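Hypothetical protein (Nostoc punctiforme, PDB 2O62) is of unknown function but combines two modules of the calycin clan, the second a closed barrel from a family named for an ATP synthase biogenesis factor. Local coordinates at residues L37-L42 / V48-S53; F98-R103 / L240-L245; A151-R156 / T182-R187; I199-Q204 / S223-Q228. All coordinates share one frame; numbering follows the deposited sequence. Where two conformers were deposited one is given.

Contact 1. Residues L37-L42 / V48-S53; sequences LCLEGL and VRLTLS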
loop_
_atom_site.group_PDB
_atom_site.type_symbol
_atom_site.label_atom_id
_atom_site.label_comp_id
_atom_site.label_asym_id
_atom_site.label_seq_id
_atom_site.Cartn_x
_atom_site.Cartn_y
_atom_site.Cartn_z
ATOM N N LEU A 37 9.917 -15.971 -4.590
ATOM C CA LEU A 37 9.020 -15.655 -5.698
ATOM C C LEU A 37 9.905 -15.302 -6.858
ATOM O O LEU A 37 10.598 -14.295 -6.855
ATOM C CB LEU A 37 8.093 -14.496 -5.353
ATOM C CG LEU A 37 6.904 -14.199 -6.286
ATOM C CD1 LEU A 37 5.909 -13.369 -5.515
ATOM C CD2 LEU A 37 7.266 -13.471 -7.466
ATOM N N CYS A 38 9.877 -16.164 -7.842
ATOM C CA CYS A 38 10.642 -15.918 -9.059
ATOM C C CYS A 38 9.710 -15.432 -10.153
ATOM O O CYS A 38 8.713 -16.042 -10.468
ATOM C CB CYS A 38 11.418 -17.140 -9.544
ATOM S SG CYS A 38 12.344 -16.849 -11.092
ATOM N N LEU A 39 10.046 -14.273 -10.695
ATOM C CA LEU A 39 9.357 -13.721 -11.857
ATOM C C LEU A 39 10.386 -13.685 -12.959
ATOM O O LEU A 39 11.388 -12.959 -12.902
ATOM C CB LEU A 39 8.827 -12.307 -11.636
ATOM C CG LEU A 39 7.624 -12.088 -10.731
ATOM C CD1 LEU A 39 7.395 -10.582 -10.510
ATOM C CD2 LEU A 39 6.368 -12.719 -11.374
ATOM N N GLU A 40 10.136 -14.465 -13.985
ATOM C CA GLU A 40 11.048 -14.535 -15.091
ATOM C C GLU A 40 10.317 -14.276 -16.401
ATOM O O GLU A 40 9.187 -14.702 -16.584
ATOM C CB GLU A 40 11.708 -15.896 -15.114
ATOM C CG GLU A 40 10.809 -17.062 -15.441
ATOM C CD GLU A 40 11.462 -18.412 -15.111
ATOM O OE1 GLU A 40 12.636 -18.609 -15.525
ATOM O OE2 GLU A 40 10.795 -19.259 -14.439
ATOM N N GLY A 41 10.981 -13.583 -17.323
ATOM C CA GLY A 41 10.413 -13.324 -18.626
ATOM C C GLY A 41 10.817 -14.407 -19.588
ATOM O O GLY A 41 11.957 -14.908 -19.535
ATOM N N LEU A 42 9.894 -14.771 -20.469
ATOM C CA LEU A 42 10.149 -15.740 -21.529
ATOM C C LEU A 42 9.713 -15.144 -22.846
ATOM O O LEU A 42 8.920 -14.197 -22.891
ATOM C CB LEU A 42 9.333 -17.022 -21.284
ATOM C CG LEU A 42 9.431 -17.687 -19.899
ATOM C CD1 LEU A 42 8.520 -18.932 -19.835
ATOM C CD2 LEU A 42 10.830 -18.070 -19.625
ATOM N N VAL A 48 5.398 -13.773 -18.788
ATOM C CA VAL A 48 6.094 -13.821 -17.501
ATOM C C VAL A 48 5.657 -15.056 -16.700
ATOM O O VAL A 48 4.450 -15.271 -16.495
ATOM C CB VAL A 48 5.854 -12.567 -16.654
ATOM C CG1 VAL A 48 6.430 -12.766 -15.287
ATOM C CG2 VAL A 48 6.526 -11.335 -17.280
ATOM N N ARG A 49 6.622 -15.885 -16.289
ATOM C CA ARG A 49 6.332 -17.025 -15.445
ATOM C C ARG A 49 6.609 -16.687 -13.991
ATOM O O ARG A 49 7.685 -16.196 -13.632
ATOM C CB ARG A 49 7.157 -18.228 -15.821
ATOM C CG ARG A 49 6.952 -19.395 -14.857
ATOM C CD ARG A 49 7.798 -20.561 -15.251
ATOM N NE ARG A 49 7.266 -21.103 -16.476
ATOM C CZ ARG A 49 7.976 -21.737 -17.407
ATOM N NH1 ARG A 49 9.287 -21.907 -17.269
ATOM N NH2 ARG A 49 7.360 -22.183 -18.502
ATOM N N LEU A 50 5.615 -16.947 -13.154
ATOM C CA LEU A 50 5.727 -16.713 -11.730
ATOM C C LEU A 50 5.838 -18.040 -11.001
ATOM O O LEU A 50 5.026 -18.926 -11.234
ATOM C CB LEU A 50 4.498 -15.958 -11.254
ATOM C CG LEU A 50 4.380 -15.655 -9.752
ATOM C CD1 LEU A 50 3.678 -14.356 -9.551
ATOM C CD2 LEU A 50 3.658 -16.767 -8.965
ATOM N N THR A 51 6.870 -18.201 -10.159
ATOM C CA THR A 51 7.041 -19.435 -9.375
ATOM C C THR A 51 7.149 -18.960 -7.936
ATOM O O THR A 51 8.152 -18.360 -7.584
ATOM C CB THR A 51 8.290 -20.245 -9.773
ATOM O OG1 THR A 51 8.259 -20.567 -11.171
ATOM C CG2 THR A 51 8.341 -21.560 -9.010
ATOM N N LEU A 52 6.085 -19.178 -7.158
ATOM C CA LEU A 52 6.039 -18.865 -5.737
ATOM C C LEU A 52 6.208 -20.134 -4.893
ATOM O O LEU A 52 5.364 -21.050 -4.912
ATOM C CB LEU A 52 4.750 -18.147 -5.369
ATOM C CG LEU A 52 4.514 -17.859 -3.878
ATOM C CD1 LEU A 52 5.586 -16.982 -3.312
ATOM C CD2 LEU A 52 3.173 -17.224 -3.680
ATOM N N SER A 53 7.339 -20.198 -4.191
ATOM C CA SER A 53 7.599 -21.261 -3.214
ATOM C C SER A 53 7.441 -20.663 -1.816
ATOM O O SER A 53 7.996 -19.608 -1.525
ATOM C CB SER A 53 9.013 -21.812 -3.377
ATOM O OG SER A 53 9.218 -22.268 -4.684
HETATM O O HOH W 1 9.308 -18.461 -12.504
HETATM O O HOH W 2 11.053 -21.881 -14.529
#
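Cys38 and Thr51 form one hydrogen-bonded antiparallel pair, Glu40 and Arg49 the next; the shortest bonds, Cys38 N to Thr51 O and Arg49 N to Glu40 O, are both 2.8 Å. Between these pairs, CA-H...O contacts such as Leu50 CA to Cys38 O (3.3 Å) fill in the ladder.

Apolar contacts gather on the face of Leu37, Leu39, Val48, Leu50 and Leu52. Leu39 and Leu50 run side by side, CD2 of Leu39 lying 3.6 Å from CD1 of Leu50, and the same CD2 reaches Val48 CG1. Val48 continues onto Trp6, Phe9 and Leu10 of helix 5-10.

Polar groups occupy the Cys38, Glu40, Arg49 and Thr51 face. Glu40 extends alongside Arg49, but OE2 meets the aliphatic CD at 3.4 Å and stays 4.2 Å from Arg49 NH1, carboxylate and guanidinium planes being perpendicular. One water bridges Glu40 OE2 to that NH1; another takes in Glu40 OE2, Arg49 O and Thr51 OG1. Leu42 CD1 sits 3.6 Å above the centre of the Arg49 guanidinium plane, while Arg49 NH2 makes a salt bridge with Glu63.

Two-faced pairing of this kind is that of a beta hairpin, here strands 29-42 and 47-54 of the N-terminal calycin-like sheet.

Contact 2. Residues F98-R103 / L240-L245; sequences FVHENR and LIQSDL
The His100 imidazole lies between two aliphatic groups: CG2 of Ile241 over one face and CG of its own neighbour Glu101 over the opposite face. At the ring edge, in plane, a water stands 2.7 Å from His100 NE2. The contact joins the two calycin-like modules where two hairpin ends meet: a type II' turn from His100 to Arg103 links strands 93-100 and 103-111, and a type I turn from Gln242 to Leu245 links strands 233-242 and 245-253. On the second hairpin, Ile241 and Gln242 both face Leu245 in a classic beta bulge.

The Ile241 methyl makes a CH-pi contact, its CG2 3.5 Å from the His100 ring centroid and 18° off the ring normal. It is displaced toward the CD2-NE2 side of the imidazole, with CG2 to His100 CD2 at 3.4 Å. Placing CG of His100 anti to the backbone N (chi1 179°) carries the ring across the gap between the two segments, whose nearest CA atoms, those of His100 and Ile241, remain 8.1 Å apart.

Around this meeting point, Trp239 touches both His100 and Arg103, and Arg135 bonds through NE to the carbonyl oxygen of Ile241. Arg103 adds a salt bridge from the first module to Asp217 of the second.

A water bridge between the segments is doubtful, because the water at His100 NE2 lies implausibly close to Gln242 NE2. Leu245 adds an apolar touch instead, its CD2 approaching the ring obliquely, 4.2 Å from His100 CE1.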
loop_
_atom_site.group_PDB
_atom_site.type_symbol
_atom_site.label_atom_id
_atom_site.label_comp_id
_atom_site.label_asym_id
_atom_site.label_seq_id
_atom_site.Cartn_x
_atom_site.Cartn_y
_atom_site.Cartn_z
ATOM N N PHE A 98 4.966 -1.618 -3.021
ATOM C CA PHE A 98 6.070 -0.699 -3.267
ATOM C C PHE A 98 7.345 -1.425 -3.705
ATOM O O PHE A 98 7.732 -2.425 -3.109
ATOM C CB PHE A 98 6.402 0.138 -2.007
ATOM C CG PHE A 98 5.230 0.836 -1.386
ATOM C CD1 PHE A 98 4.453 0.205 -0.405
ATOM C CD2 PHE A 98 4.940 2.153 -1.727
ATOM C CE1 PHE A 98 3.410 0.855 0.203
ATOM C CE2 PHE A 98 3.864 2.800 -1.131
ATOM C CZ PHE A 98 3.111 2.157 -0.195
ATOM N N VAL A 99 7.999 -0.893 -4.732
ATOM C CA VAL A 99 9.286 -1.339 -5.188
ATOM C C VAL A 99 10.300 -0.207 -4.931
ATOM O O VAL A 99 10.039 0.965 -5.210
ATOM C CB VAL A 99 9.232 -1.697 -6.642
ATOM C CG1 VAL A 99 10.611 -2.137 -7.142
ATOM C CG2 VAL A 99 8.170 -2.774 -6.859
ATOM N N HIS A 100 11.435 -0.560 -4.347
ATOM C CA HIS A 100 12.536 0.376 -4.111
ATOM C C HIS A 100 13.867 -0.346 -4.073
ATOM O O HIS A 100 14.129 -1.100 -3.129
ATOM C CB HIS A 100 12.337 1.082 -2.774
ATOM C CG HIS A 100 13.437 2.048 -2.433
ATOM N ND1 HIS A 100 13.490 3.327 -2.952
ATOM C CD2 HIS A 100 14.512 1.928 -1.625
ATOM C CE1 HIS A 100 14.561 3.944 -2.489
ATOM N NE2 HIS A 100 15.205 3.114 -1.690
ATOM N N GLU A 101 14.674 -0.154 -5.115
ATOM C CA GLU A 101 16.015 -0.728 -5.183
ATOM C C GLU A 101 15.925 -2.263 -5.022
ATOM O O GLU A 101 15.292 -2.910 -5.851
ATOM C CB GLU A 101 16.950 -0.019 -4.167
ATOM C CG GLU A 101 17.094 1.492 -4.470
ATOM C CD GLU A 101 18.078 2.238 -3.572
ATOM O OE1 GLU A 101 18.520 1.681 -2.523
ATOM O OE2 GLU A 101 18.380 3.417 -3.896
ATOM N N ASN A 102 16.526 -2.832 -3.979
ATOM C CA ASN A 102 16.553 -4.302 -3.786
ATOM C C ASN A 102 15.365 -4.869 -3.003
ATOM O O ASN A 102 15.412 -6.009 -2.582
ATOM C CB ASN A 102 17.866 -4.763 -3.084
ATOM C CG ASN A 102 17.889 -4.455 -1.567
ATOM O OD1 ASN A 102 17.627 -3.296 -1.151
ATOM N ND2 ASN A 102 18.231 -5.482 -0.732
ATOM N N ARG A 103 14.369 -4.040 -2.727
ATOM C CA ARG A 103 13.271 -4.373 -1.834
ATOM C C ARG A 103 11.932 -4.200 -2.501
ATOM O O ARG A 103 11.750 -3.312 -3.342
ATOM C CB ARG A 103 13.269 -3.437 -0.606
ATOM C CG ARG A 103 14.376 -3.706 0.407
ATOM C CD ARG A 103 14.234 -4.979 1.236
ATOM N NE ARG A 103 12.830 -5.229 1.536
ATOM C CZ ARG A 103 12.159 -4.692 2.544
ATOM N NH1 ARG A 103 12.797 -3.994 3.468
ATOM N NH2 ARG A 103 10.850 -4.916 2.645
ATOM N N LEU A 240 7.991 3.953 5.174
ATOM C CA LEU A 240 9.090 4.848 5.545
ATOM C C LEU A 240 10.378 4.143 5.095
ATOM O O LEU A 240 10.980 3.320 5.825
ATOM C CB LEU A 240 9.102 5.102 7.048
ATOM C CG LEU A 240 10.134 6.106 7.558
ATOM C CD1 LEU A 240 9.791 7.514 7.042
ATOM C CD2 LEU A 240 10.212 6.082 9.068
ATOM N N ILE A 241 10.785 4.457 3.878
ATOM C CA ILE A 241 11.888 3.771 3.213
ATOM C C ILE A 241 13.245 4.104 3.829
ATOM O O ILE A 241 14.115 3.242 3.923
ATOM C CB ILE A 241 11.910 4.102 1.708
ATOM C CG1 ILE A 241 10.608 3.671 1.047
ATOM C CG2 ILE A 241 13.061 3.396 1.031
ATOM C CD1 ILE A 241 10.382 4.225 -0.331
ATOM N N GLN A 242 13.426 5.379 4.190
ATOM C CA GLN A 242 14.569 5.869 4.954
ATOM C C GLN A 242 14.022 6.838 5.987
ATOM O O GLN A 242 12.881 7.273 5.875
ATOM C CB GLN A 242 15.552 6.633 4.033
ATOM C CG GLN A 242 16.057 5.856 2.813
ATOM C CD GLN A 242 16.903 4.611 3.178
ATOM O OE1 GLN A 242 17.379 4.476 4.320
ATOM N NE2 GLN A 242 17.092 3.703 2.204
ATOM N N SER A 243 14.823 7.256 6.966
ATOM C CA SER A 243 14.303 8.198 7.988
ATOM C C SER A 243 13.694 9.475 7.379
ATOM O O SER A 243 12.834 10.088 7.992
ATOM C CB SER A 243 15.368 8.574 9.026
ATOM O OG SER A 243 16.384 9.349 8.421
ATOM N N ASP A 244 14.129 9.859 6.178
ATOM C CA ASP A 244 13.688 11.127 5.546
ATOM C C ASP A 244 13.021 10.909 4.193
ATOM O O ASP A 244 12.864 11.839 3.411
ATOM C CB ASP A 244 14.889 12.063 5.393
ATOM C CG ASP A 244 16.056 11.402 4.640
ATOM O OD1 ASP A 244 15.912 10.259 4.070
ATOM O OD2 ASP A 244 17.145 12.010 4.648
ATOM N N LEU A 245 12.598 9.678 3.925
ATOM C CA LEU A 245 11.930 9.333 2.683
ATOM C C LEU A 245 10.754 8.376 2.921
ATOM O O LEU A 245 10.933 7.267 3.452
ATOM C CB LEU A 245 12.923 8.704 1.697
ATOM C CG LEU A 245 12.344 8.293 0.338
ATOM C CD1 LEU A 245 11.928 9.490 -0.464
ATOM C CD2 LEU A 245 13.372 7.399 -0.430
HETATM O O HOH W 3 17.121 4.199 -0.195
#

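Contact 3. Residues A151-R156 / T182-R187; sequences AVTIYR and TSFGER
Phe184 points its ring end-on at strand 145-155, where the side chains of Ala151 and Thr153 receive it. Ala151 CB comes obliquely to the ring, 3.5 Å from Phe184 CE1 and 4.0 Å from Phe184 CZ, so the methyl sits against the leading corner of the phenyl group. Thr153 approaches differently: its hydroxyl oxygen lies at the ring edge, in plane, with OG1 4.0 Å from Phe184 CZ. The two side chains are thus met by the far end of one ring, the methyl at one of its carbons and the oxygen at the next.

The torsions of Phe184 account for this reach. With CG trans to the backbone N (chi1 -175°) and the ring turned to a chi2 of 90°, the side chain carries the ring toward strand 145-155 across part of the 8.0 Å between the CA atoms of Phe184 and Ala151. Thr153 has OG1 rather than CG2 on the side of its backbone N (chi1 -59°), which brings the hydroxyl to the ring edge.

Strands 145-155 and 178-184 are not adjacent in the closed antiparallel barrel of the C-terminal calycin-like module; strand 162-172 runs between them. Its Tyr164 touches Thr153 and meets the Phe184 ring with planes about 30° apart. Beyond Phe184, a type II' turn to Arg187 starts the next strand, with Gly185 at a positive phi.

The contact itself is dispersive, with the threonine oxygen near an aromatic edge; its polar need is met elsewhere, since Thr153 OG1 is hydrogen-bonded to Thr263 OG1 of strand 259-269.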
loop_
_atom_site.group_PDB
_atom_site.type_symbol
_atom_site.label_atom_id
_atom_site.label_comp_id
_atom_site.label_asym_id
_atom_site.label_seq_id
_atom_site.Cartn_x
_atom_site.Cartn_y
_atom_site.Cartn_z
ATOM N N ALA A 151 2.888 13.584 -6.013
ATOM C CA ALA A 151 2.059 12.398 -6.170
ATOM C C ALA A 151 1.749 12.266 -7.637
ATOM O O ALA A 151 1.566 13.265 -8.291
ATOM C CB ALA A 151 0.779 12.545 -5.422
ATOM N N VAL A 152 1.718 11.039 -8.125
ATOM C CA VAL A 152 1.242 10.696 -9.443
ATOM C C VAL A 152 -0.024 9.849 -9.283
ATOM O O VAL A 152 0.009 8.826 -8.581
ATOM C CB VAL A 152 2.267 9.819 -10.192
ATOM C CG1 VAL A 152 1.815 9.504 -11.622
ATOM C CG2 VAL A 152 3.620 10.515 -10.228
ATOM N N THR A 153 -1.074 10.245 -10.000
ATOM C CA THR A 153 -2.326 9.491 -10.053
ATOM C C THR A 153 -2.430 8.968 -11.456
ATOM O O THR A 153 -2.355 9.724 -12.463
ATOM C CB THR A 153 -3.580 10.332 -9.667
ATOM O OG1 THR A 153 -3.429 10.840 -8.316
ATOM C CG2 THR A 153 -4.861 9.467 -9.761
ATOM N N ILE A 154 -2.610 7.654 -11.519
ATOM C CA ILE A 154 -2.911 6.966 -12.759
ATOM C C ILE A 154 -4.320 6.346 -12.734
ATOM O O ILE A 154 -4.894 6.116 -11.683
ATOM C CB ILE A 154 -1.856 5.878 -13.069
ATOM C CG1 ILE A 154 -1.754 4.849 -11.971
ATOM C CG2 ILE A 154 -0.485 6.511 -13.335
ATOM C CD1 ILE A 154 -0.747 3.748 -12.322
ATOM N N TYR A 155 -4.836 6.080 -13.932
ATOM C CA TYR A 155 -6.252 5.772 -14.147
ATOM C C TYR A 155 -6.396 4.469 -14.876
ATOM O O TYR A 155 -5.531 4.080 -15.625
ATOM C CB TYR A 155 -6.946 6.902 -14.915
ATOM C CG TYR A 155 -6.841 8.193 -14.127
ATOM C CD1 TYR A 155 -7.770 8.520 -13.157
ATOM C CD2 TYR A 155 -5.824 9.098 -14.387
ATOM C CE1 TYR A 155 -7.662 9.691 -12.413
ATOM C CE2 TYR A 155 -5.708 10.275 -13.669
ATOM C CZ TYR A 155 -6.647 10.571 -12.685
ATOM O OH TYR A 155 -6.548 11.725 -11.943
ATOM N N ARG A 156 -7.519 3.807 -14.644
ATOM C CA ARG A 156 -7.811 2.549 -15.301
ATOM C C ARG A 156 -8.023 2.610 -16.766
ATOM O O ARG A 156 -7.753 1.633 -17.448
ATOM C CB ARG A 156 -9.058 1.951 -14.723
ATOM C CG ARG A 156 -8.924 1.569 -13.326
ATOM C CD ARG A 156 -10.223 1.002 -12.910
ATOM N NE ARG A 156 -10.669 0.005 -13.868
ATOM C CZ ARG A 156 -11.926 -0.389 -13.982
ATOM N NH1 ARG A 156 -12.876 0.100 -13.182
ATOM N NH2 ARG A 156 -12.251 -1.292 -14.897
ATOM N N THR A 182 -2.829 17.296 5.937
ATOM C CA THR A 182 -2.376 16.720 4.697
ATOM C C THR A 182 -2.929 17.512 3.504
ATOM O O THR A 182 -4.171 17.652 3.338
ATOM C CB THR A 182 -2.848 15.277 4.612
ATOM O OG1 THR A 182 -2.635 14.631 5.876
ATOM C CG2 THR A 182 -2.114 14.527 3.569
ATOM N N SER A 183 -2.018 17.959 2.631
ATOM C CA SER A 183 -2.387 18.632 1.388
ATOM C C SER A 183 -2.091 17.755 0.207
ATOM O O SER A 183 -1.044 17.089 0.118
ATOM C CB SER A 183 -1.647 19.936 1.260
ATOM O OG SER A 183 -1.950 20.746 2.402
ATOM N N PHE A 184 -3.045 17.724 -0.706
ATOM C CA PHE A 184 -2.926 16.950 -1.894
ATOM C C PHE A 184 -3.479 17.815 -3.001
ATOM O O PHE A 184 -4.679 18.096 -3.018
ATOM C CB PHE A 184 -3.725 15.685 -1.776
ATOM C CG PHE A 184 -3.559 14.785 -2.931
ATOM C CD1 PHE A 184 -2.556 13.849 -2.917
ATOM C CD2 PHE A 184 -4.403 14.845 -3.992
ATOM C CE1 PHE A 184 -2.383 13.007 -3.930
ATOM C CE2 PHE A 184 -4.241 13.953 -5.037
ATOM C CZ PHE A 184 -3.197 13.072 -5.013
ATOM N N GLY A 185 -2.614 18.309 -3.890
ATOM C CA GLY A 185 -3.059 19.345 -4.835
ATOM C C GLY A 185 -3.768 20.479 -4.122
ATOM O O GLY A 185 -3.233 21.033 -3.148
ATOM N N GLU A 186 -4.983 20.814 -4.567
ATOM C CA GLU A 186 -5.708 21.946 -4.007
ATOM C C GLU A 186 -6.476 21.603 -2.705
ATOM O O GLU A 186 -7.114 22.470 -2.141
ATOM C CB GLU A 186 -6.647 22.620 -5.053
ATOM C CG GLU A 186 -7.698 21.737 -5.667
ATOM C CD GLU A 186 -8.502 22.452 -6.804
ATOM O OE1 GLU A 186 -8.620 23.699 -6.847
ATOM O OE2 GLU A 186 -9.004 21.725 -7.673
ATOM N N ARG A 187 -6.401 20.363 -2.256
ATOM C CA ARG A 187 -7.151 19.884 -1.098
ATOM C C ARG A 187 -6.285 19.761 0.139
ATOM O O ARG A 187 -5.245 19.099 0.120
ATOM C CB ARG A 187 -7.775 18.541 -1.405
ATOM C CG ARG A 187 -8.585 17.980 -0.246
ATOM C CD ARG A 187 -8.908 16.552 -0.504
ATOM N NE ARG A 187 -7.785 15.674 -0.137
ATOM C CZ ARG A 187 -7.438 14.581 -0.809
ATOM N NH1 ARG A 187 -8.060 14.268 -1.924
ATOM N NH2 ARG A 187 -6.425 13.835 -0.392
#

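Contact 4. Residues I199-Q204 / S223-Q228; sequences IVLFDQ and SPLKVQ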
loop_
_atom_site.group_PDB
_atom_site.type_symbol
_atom_site.label_atom_id
_atom_site.label_comp_id
_atom_site.label_asym_id
_atom_site.label_seq_id
_atom_site.Cartn_x
_atom_site.Cartn_y
_atom_site.Cartn_z
ATOM N N ILE A 199 -2.018 1.901 17.035
ATOM C CA ILE A 199 -3.156 2.418 16.271
ATOM C C ILE A 199 -3.406 3.889 16.549
ATOM O O ILE A 199 -3.508 4.300 17.696
ATOM C CB ILE A 199 -4.462 1.659 16.564
ATOM C CG1 ILE A 199 -4.425 0.287 15.894
ATOM C CG2 ILE A 199 -5.668 2.423 16.000
ATOM C CD1 ILE A 199 -5.389 -0.701 16.516
ATOM N N VAL A 200 -3.560 4.638 15.472
ATOM C CA VAL A 200 -3.934 6.034 15.505
ATOM C C VAL A 200 -5.347 6.098 14.950
ATOM O O VAL A 200 -5.595 5.657 13.822
ATOM C CB VAL A 200 -2.977 6.893 14.669
ATOM C CG1 VAL A 200 -3.407 8.345 14.653
ATOM C CG2 VAL A 200 -1.518 6.715 15.202
ATOM N N LEU A 201 -6.235 6.697 15.717
ATOM C CA LEU A 201 -7.664 6.696 15.408
ATOM C C LEU A 201 -8.144 8.093 15.045
ATOM O O LEU A 201 -8.097 8.988 15.869
ATOM C CB LEU A 201 -8.437 6.187 16.605
ATOM C CG LEU A 201 -9.938 6.204 16.440
ATOM C CD1 LEU A 201 -10.355 5.298 15.302
ATOM C CD2 LEU A 201 -10.653 5.834 17.743
ATOM N N PHE A 202 -8.619 8.241 13.812
ATOM C CA PHE A 202 -9.337 9.450 13.347
ATOM C C PHE A 202 -10.829 9.151 13.225
ATOM O O PHE A 202 -11.245 8.436 12.325
ATOM C CB PHE A 202 -8.824 9.905 11.983
ATOM C CG PHE A 202 -7.359 10.361 11.952
ATOM C CD1 PHE A 202 -6.319 9.439 11.741
ATOM C CD2 PHE A 202 -7.043 11.704 11.986
ATOM C CE1 PHE A 202 -4.969 9.877 11.648
ATOM C CE2 PHE A 202 -5.706 12.141 11.862
ATOM C CZ PHE A 202 -4.672 11.209 11.712
ATOM N N ASP A 203 -11.637 9.688 14.129
ATOM C CA ASP A 203 -13.065 9.362 14.106
ATOM C C ASP A 203 -14.008 10.562 14.308
ATOM O O ASP A 203 -15.204 10.361 14.516
ATOM C CB ASP A 203 -13.394 8.245 15.113
ATOM C CG ASP A 203 -13.259 8.699 16.531
ATOM O OD1 ASP A 203 -12.828 9.841 16.739
ATOM O OD2 ASP A 203 -13.558 7.921 17.467
ATOM N N GLN A 204 -13.493 11.795 14.222
ATOM C CA GLN A 204 -14.287 13.001 14.442
ATOM C C GLN A 204 -14.867 13.546 13.134
ATOM O O GLN A 204 -16.049 13.878 13.042
ATOM C CB GLN A 204 -13.403 14.071 15.126
ATOM C CG GLN A 204 -14.121 15.244 15.771
ATOM C CD GLN A 204 -13.173 16.111 16.609
ATOM O OE1 GLN A 204 -12.228 16.705 16.072
ATOM N NE2 GLN A 204 -13.392 16.146 17.936
ATOM N N SER A 223 -6.938 2.410 7.111
ATOM C CA SER A 223 -8.142 1.648 6.844
ATOM C C SER A 223 -9.385 2.439 7.219
ATOM O O SER A 223 -9.438 2.982 8.327
ATOM C CB SER A 223 -8.197 0.370 7.666
ATOM O OG SER A 223 -7.029 -0.423 7.410
ATOM N N PRO A 224 -10.413 2.429 6.337
ATOM C CA PRO A 224 -11.733 2.934 6.739
ATOM C C PRO A 224 -12.206 2.308 8.063
ATOM O O PRO A 224 -11.998 1.137 8.281
ATOM C CB PRO A 224 -12.639 2.499 5.570
ATOM C CG PRO A 224 -11.722 2.258 4.417
ATOM C CD PRO A 224 -10.409 1.910 4.955
ATOM N N LEU A 225 -12.802 3.081 8.965
ATOM C CA LEU A 225 -13.365 2.482 10.167
ATOM C C LEU A 225 -14.513 1.522 9.823
ATOM O O LEU A 225 -14.740 0.545 10.526
ATOM C CB LEU A 225 -13.856 3.558 11.142
ATOM C CG LEU A 225 -12.706 4.397 11.732
ATOM C CD1 LEU A 225 -13.239 5.583 12.561
ATOM C CD2 LEU A 225 -11.736 3.521 12.544
ATOM N N LYS A 226 -15.265 1.839 8.776
ATOM C CA LYS A 226 -16.321 0.948 8.300
ATOM C C LYS A 226 -16.574 1.270 6.877
ATOM O O LYS A 226 -16.784 2.429 6.539
ATOM C CB LYS A 226 -17.636 1.106 9.050
ATOM C CG LYS A 226 -18.715 0.008 8.655
ATOM C CD LYS A 226 -19.932 -0.013 9.547
ATOM C CE LYS A 226 -20.739 -1.345 9.473
ATOM N NZ LYS A 226 -21.166 -1.651 8.100
ATOM N N VAL A 227 -16.558 0.255 6.041
ATOM C CA VAL A 227 -16.966 0.410 4.672
ATOM C C VAL A 227 -18.477 0.616 4.629
ATOM O O VAL A 227 -19.227 -0.242 5.068
ATOM C CB VAL A 227 -16.550 -0.816 3.853
ATOM C CG1 VAL A 227 -17.050 -0.702 2.443
ATOM C CG2 VAL A 227 -15.082 -0.955 3.883
ATOM N N GLN A 228 -18.916 1.782 4.139
ATOM C CA GLN A 228 -20.339 2.163 4.092
ATOM C C GLN A 228 -20.849 2.107 2.652
ATOM O O GLN A 228 -20.128 2.408 1.727
ATOM C CB GLN A 228 -20.567 3.597 4.632
ATOM C CG GLN A 228 -19.890 3.971 5.988
ATOM C CD GLN A 228 -20.787 3.749 7.222
ATOM O OE1 GLN A 228 -21.847 3.110 7.153
ATOM N NE2 GLN A 228 -20.342 4.276 8.368
#
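Leu225 spreads its two methyls over three consecutive residues of the other segment. Leu225 CD2 meets Leu201 CD1 at 3.6 Å, the two leucine side chains crossing at about a right angle. Leu225 CD1 turns to the backbone beyond, lying 3.5 Å from the carbonyl oxygen Phe202 O and 3.7 Å from Asp203 CB. Contact with Asp203 is therefore through its methylene alone, the carboxylate leading away, and Phe202 joins in through its main chain.

Both leucines reach this point by their rotamers: CG of Leu201 stands opposite the backbone N (chi1 177°), whereas in Leu225 it is turned beside the N and opposite the carbonyl carbon (chi1 -67°). Leu225 follows directly on strand 219-224, and Leu201 lies in strand 199-202, both of the C-terminal calycin-like barrel. Strand 210-214 separates the two in the sheet, so the side chains meet across an intervening strand.

That strand and its approach fix the backbones. Phe202 pairs with Val210, Leu225 with Gln209, and the Leu225 side chain also rests on Gln211. On the far side Leu201 bonds through its backbone to Thr194 and packs against that residue. The Phe202 ring has a cation-pi partner in Lys208.

Contact 1 is the sole pairing of adjacent strands, held by a backbone ladder with one apolar and one polar, watered face; it lies in the N-terminal sheet, its centre about 22 Å from the centre of the chain. The other three are made by side chains. Contacts 3 and 4 each span one intervening strand of the C-terminal barrel: contact 3 is buried and aromatic, contact 4, like contacts 1 and 2, partly buried, and aliphatic; their nearest atoms are about 7 Å apart. Contact 2 alone connects the two modules, reaching the sheet of contact 1 through strand 93-100 and the barrel through strand 233-242; contacts 3 and 4 lie within the loop it closes.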